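Local coordinates for dermonecrotic toxin (Pasteurella multocida, PDB 2EBF), which acts as a dermonecrotic and mitogenic toxin that induces bone resorption and is associated with severe progressive atrophic rhinitis in pigs, at residues Glu591-Glu596 with Glu600-Lys605; Ile606-Asn611 with Lys638-Glu643; Ala669-Ala674 with Ile696-Val701. All coordinates share one frame; numbering follows the deposited sequence.

In the fold
All three contacts lie in the C3 domain of the toxin's C-terminal region, on the same side of the chain's centre, and follow one another along the sequence. Contacts 1 and 2 share helix 596-610: the first uses its middle turns and the loop before it, the second its end, their centres about 14 Å apart. Contact 3 belongs to the antiparallel sheet against that helix, its centre about 12 Å from that of contact 1 and about 10 Å from that of contact 2. Phe673 meets Glu601 and Lys605, while Ile609 CD1 lies 3.6 Å from Phe671 CE2. Helix 596-610 thus packs on the sheet at several points, within the C-terminal region that carries a thiol protease-like catalytic triad.

Contact 1: residues Glu591-Glu596 with Glu600-Lys605; sequences ENSVSE and EELMQK
Leu602 turns one methyl, CD2, toward the loop, where it meets the hydroxyl of Ser593 and a methyl of Val594. The CD2 atom of Leu602 is 3.7 Å from Ser593 OG and 4.2 Å from Val594 CG1; the side chains of Leu602 and Val594 slide past each other in opposite directions. Leucine suits this buried inner position, since with CG trans to the backbone N (chi1 178°) its fork reaches off the helix toward the loop. Ser593 is small enough to sit against it, and its OG is hydrogen-bonded to Leu590 O, at the end of the preceding helix. Leu602 and the two loop residues thus pack together at the short connection between helices 583-591 and 596-610, and Phe673 and Phe678 of the sheet complete the apolar surroundings of Leu602. At the solvent side the character changes. Glu600 bends at chi2 (-48°), which brings its OE2 to 3.3 Å from Glu596 O, an approach of two acceptors and no bond; its other oxygen, OE1, takes a weak hydrogen bond from Glu601 N. Glu596 OE1 stays 5.4 Å from Glu600 OE2, and a salt bridge from Arg599 to Glu596 probably eases their mutual repulsion.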
loop_
_atom_site.group_PDB
_atom_site.type_symbol
_atom_site.label_atom_id
_atom_site.label_comp_id
_atom_site.label_asym_id
_atom_site.label_seq_id
_atom_site.Cartn_x
_atom_site.Cartn_y
_atom_site.Cartn_z
ATOM N N GLU A 591 13.689 -28.070 20.510
ATOM C CA GLU A 591 12.564 -28.970 20.265
ATOM C C GLU A 591 11.470 -28.345 19.404
ATOM O O GLU A 591 10.747 -29.059 18.708
ATOM C CB GLU A 591 12.027 -29.601 21.562
ATOM C CG GLU A 591 11.657 -28.655 22.691
ATOM C CD GLU A 591 11.359 -29.390 24.001
ATOM O OE1 GLU A 591 10.490 -28.908 24.763
ATOM O OE2 GLU A 591 11.988 -30.442 24.277
ATOM N N ASN A 592 11.387 -27.015 19.401
ATOM C CA ASN A 592 10.419 -26.311 18.563
ATOM C C ASN A 592 10.921 -26.037 17.145
ATOM O O ASN A 592 10.151 -25.620 16.275
ATOM C CB ASN A 592 9.943 -25.018 19.239
ATOM C CG ASN A 592 9.196 -25.279 20.549
ATOM O OD1 ASN A 592 9.114 -24.401 21.409
ATOM N ND2 ASN A 592 8.660 -26.492 20.709
ATOM N N SER A 593 12.207 -26.294 16.909
ATOM C CA SER A 593 12.813 -26.078 15.599
ATOM C C SER A 593 12.442 -27.168 14.607
ATOM O O SER A 593 12.650 -27.025 13.399
ATOM C CB SER A 593 14.340 -26.008 15.722
ATOM O OG SER A 593 14.909 -27.303 15.859
ATOM N N VAL A 594 11.908 -28.268 15.122
ATOM C CA VAL A 594 11.694 -29.449 14.310
ATOM C C VAL A 594 10.403 -30.155 14.744
ATOM O O VAL A 594 9.944 -29.978 15.876
ATOM C CB VAL A 594 12.972 -30.354 14.356
ATOM C CG1 VAL A 594 12.840 -31.507 15.333
ATOM C CG2 VAL A 594 13.354 -30.836 12.963
ATOM N N SER A 595 9.811 -30.928 13.837
ATOM C CA SER A 595 8.586 -31.676 14.134
ATOM C C SER A 595 8.852 -32.764 15.173
ATOM O O SER A 595 9.980 -33.261 15.282
ATOM C CB SER A 595 7.995 -32.280 12.854
ATOM O OG SER A 595 8.886 -33.213 12.262
ATOM N N GLU A 596 7.811 -33.121 15.929
ATOM C CA GLU A 596 7.900 -34.117 17.011
ATOM C C GLU A 596 8.575 -35.434 16.604
ATOM O O GLU A 596 9.273 -36.050 17.417
ATOM C CB GLU A 596 6.505 -34.380 17.608
ATOM C CG GLU A 596 6.431 -35.455 18.714
ATOM C CD GLU A 596 7.348 -35.177 19.906
ATOM O OE1 GLU A 596 8.014 -36.127 20.384
ATOM O OE2 GLU A 596 7.404 -34.012 20.367
ATOM N N GLU A 600 13.799 -36.599 18.419
ATOM C CA GLU A 600 14.710 -37.566 19.021
ATOM C C GLU A 600 16.019 -37.677 18.242
ATOM O O GLU A 600 17.102 -37.743 18.832
ATOM C CB GLU A 600 14.019 -38.934 19.162
ATOM C CG GLU A 600 13.629 -39.661 17.846
ATOM C CD GLU A 600 12.883 -38.785 16.828
ATOM O OE1 GLU A 600 13.415 -38.639 15.694
ATOM O OE2 GLU A 600 11.783 -38.249 17.162
ATOM N N GLU A 601 15.917 -37.684 16.918
ATOM C CA GLU A 601 17.102 -37.762 16.075
ATOM C C GLU A 601 17.961 -36.501 16.209
ATOM O O GLU A 601 19.183 -36.590 16.342
ATOM C CB GLU A 601 16.722 -37.989 14.620
ATOM C CG GLU A 601 17.929 -38.242 13.735
ATOM C CD GLU A 601 17.580 -38.405 12.274
ATOM O OE1 GLU A 601 16.384 -38.297 11.917
ATOM O OE2 GLU A 601 18.513 -38.642 11.483
ATOM N N LEU A 602 17.317 -35.334 16.169
ATOM C CA LEU A 602 18.006 -34.065 16.400
ATOM C C LEU A 602 18.791 -34.063 17.715
ATOM O O LEU A 602 19.977 -33.732 17.726
ATOM C CB LEU A 602 17.029 -32.882 16.361
ATOM C CG LEU A 602 17.661 -31.508 16.645
ATOM C CD1 LEU A 602 18.698 -31.112 15.562
ATOM C CD2 LEU A 602 16.608 -30.422 16.814
ATOM N N MET A 603 18.137 -34.438 18.813
ATOM C CA MET A 603 18.787 -34.427 20.127
ATOM C C MET A 603 19.961 -35.410 20.211
ATOM O O MET A 603 20.965 -35.154 20.894
ATOM C CB MET A 603 17.775 -34.684 21.252
ATOM C CG MET A 603 16.658 -33.638 21.377
ATOM S SD MET A 603 17.178 -31.902 21.247
ATOM C CE MET A 603 18.153 -31.733 22.749
ATOM N N GLN A 604 19.821 -36.535 19.516
ATOM C CA GLN A 604 20.876 -37.535 19.407
ATOM C C GLN A 604 22.121 -36.982 18.698
ATOM O O GLN A 604 23.246 -37.224 19.126
ATOM C CB GLN A 604 20.348 -38.732 18.636
ATOM C CG GLN A 604 21.203 -39.960 18.720
ATOM C CD GLN A 604 20.354 -41.200 18.714
ATOM O OE1 GLN A 604 19.892 -41.652 17.658
ATOM N NE2 GLN A 604 20.107 -41.747 19.901
ATOM N N LYS A 605 21.898 -36.252 17.607
ATOM C CA LYS A 605 22.991 -35.618 16.856
ATOM C C LYS A 605 23.688 -34.546 17.683
ATOM O O LYS A 605 24.917 -34.425 17.665
ATOM C CB LYS A 605 22.470 -35.014 15.556
ATOM C CG LYS A 605 22.129 -36.060 14.497
ATOM C CD LYS A 605 21.741 -35.409 13.172
ATOM C CE LYS A 605 21.074 -36.418 12.241
ATOM N NZ LYS A 605 21.958 -37.576 11.887
#

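Contact 2: residues Ile606-Asn611 with Lys638-Glu643; sequences IDAIKN and KDMGLE
The terminal methyl of Met640 rests on the last full turn of helix 596-610, touching Ala608 and Ile609. Met640 CE is 3.9 Å from Ile609 CA, 4.0 Å from Ile609 CG1 and 4.2 Å from Ala608 CB, and the side chains of Met640 and Ile609 cross at about a right angle. Methionine fits here because its thioether is unbranched and flexible: the chain extends through chi2, then turns at chi3 (72°) to lay the methyl on the helix. Small Ala608 lets it come close to the backbone. Leu642 adds a second apolar touch, its CD2 to Ile609 CG1 at 4.2 Å.

Met640 and Leu642 are spaced by Gly641, whose positive phi (87°) belongs to the Schellman motif ending helix 629-639; Gly641 N bonds to Lys638 O at 2.8 Å. Glycine is called for at those angles. Helix 596-610 also finishes here, and Asn611 turns its ND2 back onto Asp607 O at 3.0 Å, from above the carbonyl plane, sharing that oxygen with its own backbone N. Farther out, Ile609 packs on Leu637 of helix 629-639 and Ile698 of strand 697-700, while Glu643 enters the sheet by pairing with Lys672 of strand 660-673.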
loop_
_atom_site.group_PDB
_atom_site.type_symbol
_atom_site.label_atom_id
_atom_site.label_comp_id
_atom_site.label_asym_id
_atom_site.label_seq_id
_atom_site.Cartn_x
_atom_site.Cartn_y
_atom_site.Cartn_z
ATOM N N ILE A 606 22.887 -33.780 18.414
ATOM C CA ILE A 606 23.386 -32.728 19.285
ATOM C C ILE A 606 24.229 -33.336 20.409
ATOM O O ILE A 606 25.318 -32.845 20.702
ATOM C CB ILE A 606 22.211 -31.838 19.779
ATOM C CG1 ILE A 606 21.684 -30.988 18.611
ATOM C CG2 ILE A 606 22.617 -30.972 20.964
ATOM C CD1 ILE A 606 20.358 -30.296 18.904
ATOM N N ASP A 607 23.738 -34.424 21.007
ATOM C CA ASP A 607 24.497 -35.174 22.015
ATOM C C ASP A 607 25.840 -35.660 21.463
ATOM O O ASP A 607 26.876 -35.491 22.109
ATOM C CB ASP A 607 23.678 -36.360 22.540
ATOM C CG ASP A 607 24.415 -37.154 23.618
ATOM O OD1 ASP A 607 24.445 -36.708 24.788
ATOM O OD2 ASP A 607 24.954 -38.233 23.300
ATOM N N ALA A 608 25.804 -36.258 20.272
ATOM C CA ALA A 608 27.002 -36.741 19.578
ATOM C C ALA A 608 28.074 -35.653 19.426
ATOM O O ALA A 608 29.241 -35.867 19.771
ATOM C CB ALA A 608 26.625 -37.297 18.218
ATOM N N ILE A 609 27.668 -34.495 18.918
ATOM C CA ILE A 609 28.579 -33.369 18.716
ATOM C C ILE A 609 29.170 -32.904 20.045
ATOM O O ILE A 609 30.381 -32.725 20.164
ATOM C CB ILE A 609 27.872 -32.194 18.013
ATOM C CG1 ILE A 609 27.434 -32.609 16.605
ATOM C CG2 ILE A 609 28.804 -30.984 17.929
ATOM C CD1 ILE A 609 26.293 -31.796 16.039
ATOM N N LYS A 610 28.312 -32.725 21.046
ATOM C CA LYS A 610 28.764 -32.229 22.345
ATOM C C LYS A 610 29.682 -33.230 23.044
ATOM O O LYS A 610 30.544 -32.842 23.838
ATOM C CB LYS A 610 27.566 -31.892 23.234
ATOM C CG LYS A 610 26.824 -30.668 22.766
ATOM C CD LYS A 610 25.629 -30.366 23.639
ATOM C CE LYS A 610 25.184 -28.926 23.424
ATOM N NZ LYS A 610 23.697 -28.812 23.442
ATOM N N ASN A 611 29.493 -34.513 22.733
ATOM C CA ASN A 611 30.323 -35.578 23.283
ATOM C C ASN A 611 31.404 -36.096 22.339
ATOM O O ASN A 611 31.939 -37.181 22.543
ATOM C CB ASN A 611 29.450 -36.733 23.784
ATOM C CG ASN A 611 28.729 -36.385 25.055
ATOM O OD1 ASN A 611 29.346 -36.266 26.117
ATOM N ND2 ASN A 611 27.414 -36.207 24.963
ATOM N N LYS A 638 31.877 -32.850 9.128
ATOM C CA LYS A 638 31.951 -33.631 7.893
ATOM C C LYS A 638 32.430 -35.045 8.188
ATOM O O LYS A 638 31.779 -36.017 7.795
ATOM C CB LYS A 638 32.895 -32.951 6.898
ATOM C CG LYS A 638 32.923 -33.597 5.517
ATOM C CD LYS A 638 34.025 -32.987 4.677
ATOM C CE LYS A 638 34.117 -33.634 3.306
ATOM N NZ LYS A 638 35.453 -33.309 2.695
ATOM N N ASP A 639 33.558 -35.152 8.893
ATOM C CA ASP A 639 34.105 -36.453 9.284
ATOM C C ASP A 639 33.150 -37.265 10.162
ATOM O O ASP A 639 33.209 -38.494 10.161
ATOM C CB ASP A 639 35.456 -36.292 9.992
ATOM C CG ASP A 639 36.546 -35.781 9.069
ATOM O OD1 ASP A 639 36.289 -35.629 7.855
ATOM O OD2 ASP A 639 37.665 -35.522 9.565
ATOM N N MET A 640 32.281 -36.585 10.907
ATOM C CA MET A 640 31.242 -37.249 11.698
ATOM C C MET A 640 30.066 -37.741 10.852
ATOM O O MET A 640 29.167 -38.421 11.357
ATOM C CB MET A 640 30.721 -36.324 12.798
ATOM C CG MET A 640 31.702 -36.092 13.933
ATOM S SD MET A 640 31.118 -34.837 15.077
ATOM C CE MET A 640 29.796 -35.722 15.909
ATOM N N GLY A 641 30.062 -37.382 9.573
ATOM C CA GLY A 641 28.994 -37.791 8.663
ATOM C C GLY A 641 27.782 -36.877 8.626
ATOM O O GLY A 641 26.766 -37.223 8.020
ATOM N N LEU A 642 27.883 -35.717 9.279
ATOM C CA LEU A 642 26.799 -34.737 9.290
ATOM C C LEU A 642 26.828 -33.886 8.031
ATOM O O LEU A 642 27.854 -33.798 7.360
ATOM C CB LEU A 642 26.875 -33.817 10.515
ATOM C CG LEU A 642 26.337 -34.246 11.890
ATOM C CD1 LEU A 642 25.432 -35.462 11.808
ATOM C CD2 LEU A 642 27.470 -34.501 12.851
ATOM N N GLU A 643 25.706 -33.248 7.727
ATOM C CA GLU A 643 25.615 -32.410 6.540
ATOM C C GLU A 643 26.080 -30.992 6.843
ATOM O O GLU A 643 25.589 -30.361 7.774
ATOM C CB GLU A 643 24.190 -32.392 5.986
ATOM C CG GLU A 643 23.616 -33.770 5.624
ATOM C CD GLU A 643 24.395 -34.500 4.530
ATOM O OE1 GLU A 643 24.402 -35.756 4.548
ATOM O OE2 GLU A 643 24.997 -33.839 3.652
#

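Contact 3: residues Ala669-Ala674 with Ile696-Val701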
loop_
_atom_site.group_PDB
_atom_site.type_symbol
_atom_site.label_atom_id
_atom_site.label_comp_id
_atom_site.label_asym_id
_atom_site.label_seq_id
_atom_site.Cartn_x
_atom_site.Cartn_y
_atom_site.Cartn_z
ATOM N N ALA A 669 30.387 -22.340 12.474
ATOM C CA ALA A 669 29.985 -23.405 11.567
ATOM C C ALA A 669 28.589 -23.889 11.944
ATOM O O ALA A 669 28.061 -23.539 13.008
ATOM C CB ALA A 669 30.973 -24.555 11.644
ATOM N N SER A 670 27.993 -24.699 11.077
ATOM C CA SER A 670 26.684 -25.265 11.354
ATOM C C SER A 670 26.563 -26.624 10.673
ATOM O O SER A 670 27.362 -26.967 9.787
ATOM C CB SER A 670 25.579 -24.319 10.859
ATOM O OG SER A 670 25.655 -24.157 9.456
ATOM N N PHE A 671 25.589 -27.410 11.114
ATOM C CA PHE A 671 25.202 -28.598 10.364
ATOM C C PHE A 671 23.766 -28.399 9.908
ATOM O O PHE A 671 23.037 -27.571 10.462
ATOM C CB PHE A 671 25.392 -29.898 11.181
ATOM C CG PHE A 671 24.406 -30.072 12.305
ATOM C CD1 PHE A 671 23.219 -30.767 12.105
ATOM C CD2 PHE A 671 24.673 -29.565 13.571
ATOM C CE1 PHE A 671 22.304 -30.925 13.131
ATOM C CE2 PHE A 671 23.758 -29.722 14.614
ATOM C CZ PHE A 671 22.577 -30.406 14.398
ATOM N N LYS A 672 23.370 -29.151 8.886
ATOM C CA LYS A 672 22.055 -29.007 8.303
ATOM C C LYS A 672 21.234 -30.245 8.624
ATOM O O LYS A 672 21.678 -31.376 8.413
ATOM C CB LYS A 672 22.158 -28.774 6.793
ATOM C CG LYS A 672 20.902 -28.187 6.191
ATOM C CD LYS A 672 21.224 -27.232 5.068
ATOM C CE LYS A 672 19.946 -26.708 4.429
ATOM N NZ LYS A 672 20.249 -26.093 3.098
ATOM N N PHE A 673 20.050 -30.020 9.178
ATOM C CA PHE A 673 19.153 -31.115 9.500
ATOM C C PHE A 673 17.712 -30.652 9.329
ATOM O O PHE A 673 17.336 -29.582 9.807
ATOM C CB PHE A 673 19.392 -31.623 10.929
ATOM C CG PHE A 673 18.436 -32.711 11.359
ATOM C CD1 PHE A 673 17.355 -32.422 12.184
ATOM C CD2 PHE A 673 18.616 -34.026 10.926
ATOM C CE1 PHE A 673 16.461 -33.430 12.578
ATOM C CE2 PHE A 673 17.729 -35.039 11.314
ATOM C CZ PHE A 673 16.652 -34.739 12.143
ATOM N N ALA A 674 16.924 -31.473 8.631
ATOM C CA ALA A 674 15.506 -31.214 8.381
ATOM C C ALA A 674 15.257 -29.824 7.807
ATOM O O ALA A 674 14.377 -29.106 8.273
ATOM C CB ALA A 674 14.696 -31.414 9.660
ATOM N N ILE A 696 30.215 -26.047 24.041
ATOM C CA ILE A 696 29.828 -25.989 22.629
ATOM C C ILE A 696 28.363 -25.593 22.538
ATOM O O ILE A 696 27.480 -26.326 23.013
ATOM C CB ILE A 696 30.056 -27.347 21.894
ATOM C CG1 ILE A 696 31.520 -27.800 22.011
ATOM C CG2 ILE A 696 29.615 -27.261 20.421
ATOM C CD1 ILE A 696 31.718 -29.281 21.694
ATOM N N LEU A 697 28.119 -24.427 21.949
ATOM C CA LEU A 697 26.769 -23.892 21.797
ATOM C C LEU A 697 26.100 -24.372 20.513
ATOM O O LEU A 697 26.590 -24.117 19.407
ATOM C CB LEU A 697 26.802 -22.355 21.827
ATOM C CG LEU A 697 25.469 -21.616 21.637
ATOM C CD1 LEU A 697 24.419 -22.042 22.670
ATOM C CD2 LEU A 697 25.687 -20.105 21.715
ATOM N N ILE A 698 24.976 -25.069 20.662
ATOM C CA ILE A 698 24.209 -25.547 19.509
ATOM C C ILE A 698 22.785 -25.011 19.562
ATOM O O ILE A 698 22.020 -25.330 20.489
ATOM C CB ILE A 698 24.215 -27.101 19.408
ATOM C CG1 ILE A 698 25.665 -27.606 19.316
ATOM C CG2 ILE A 698 23.353 -27.579 18.218
ATOM C CD1 ILE A 698 25.813 -29.120 19.398
ATOM N N LEU A 699 22.448 -24.183 18.576
ATOM C CA LEU A 699 21.102 -23.628 18.432
ATOM C C LEU A 699 20.770 -23.433 16.967
ATOM O O LEU A 699 21.682 -23.305 16.136
ATOM C CB LEU A 699 20.981 -22.268 19.139
ATOM C CG LEU A 699 20.905 -22.144 20.654
ATOM C CD1 LEU A 699 21.198 -20.693 21.063
ATOM C CD2 LEU A 699 19.546 -22.619 21.204
ATOM N N PRO A 700 19.466 -23.370 16.634
ATOM C CA PRO A 700 19.154 -22.949 15.272
ATOM C C PRO A 700 19.771 -21.575 15.031
ATOM O O PRO A 700 19.808 -20.756 15.952
ATOM C CB PRO A 700 17.629 -22.879 15.267
ATOM C CG PRO A 700 17.220 -23.853 16.358
ATOM C CD PRO A 700 18.246 -23.627 17.422
ATOM N N VAL A 701 20.274 -21.338 13.821
ATOM C CA VAL A 701 21.131 -20.167 13.570
ATOM C C VAL A 701 20.529 -18.827 14.049
ATOM O O VAL A 701 21.234 -18.004 14.628
ATOM C CB VAL A 701 21.680 -20.094 12.105
ATOM C CG1 VAL A 701 22.732 -21.194 11.860
ATOM C CG2 VAL A 701 20.567 -20.168 11.084
#
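Strands 660-673 and 697-700 approach without bonding directly, their nearest CA atoms being those of Ser670 and Val701, 7.9 Å apart. They are next-but-one neighbours in the six-stranded antiparallel sheet of the C3 part of the toxin, so they head in the same general sense; strand 676-681 lies between them and bonds well to 660-673 and more weakly to the edge strand 697-700, as through Phe671 with Phe678 and Leu697 with Asp681. What joins the two flanking strands is side chains, reaching past the middle strand on its two faces.

On one face Ser670 meets Val701, the first residue of helix 701-711, with Pro700 at the N-cap position. The contact is apolar, Ser670 CB to Val701 CG1 at 4.3 Å. A serine can be accommodated in this buried place because its hydroxyl has a partner, the carboxylate of Glu677 on the middle strand, and a weak further bond to Gly647 N.

On the other face lies Phe671. Its ring leaves the backbone from between N and the carbonyl carbon (chi1 71°), meets the Phe678 ring with the planes about 15° apart, and continues toward the edge strand. Leu697 and Leu699 turn to helices 583-591 and 701-711, whereas Ile698 is left to meet Phe671 on the side of helix 596-610. A large flat ring suits the position since, with the Ile698 methyl, it spans the middle strand, and the beta-branched isoleucine suits an extended backbone: its CG2 methyl comes in at the ring's edge, close to its plane, 4.2 Å from Phe671 CE2.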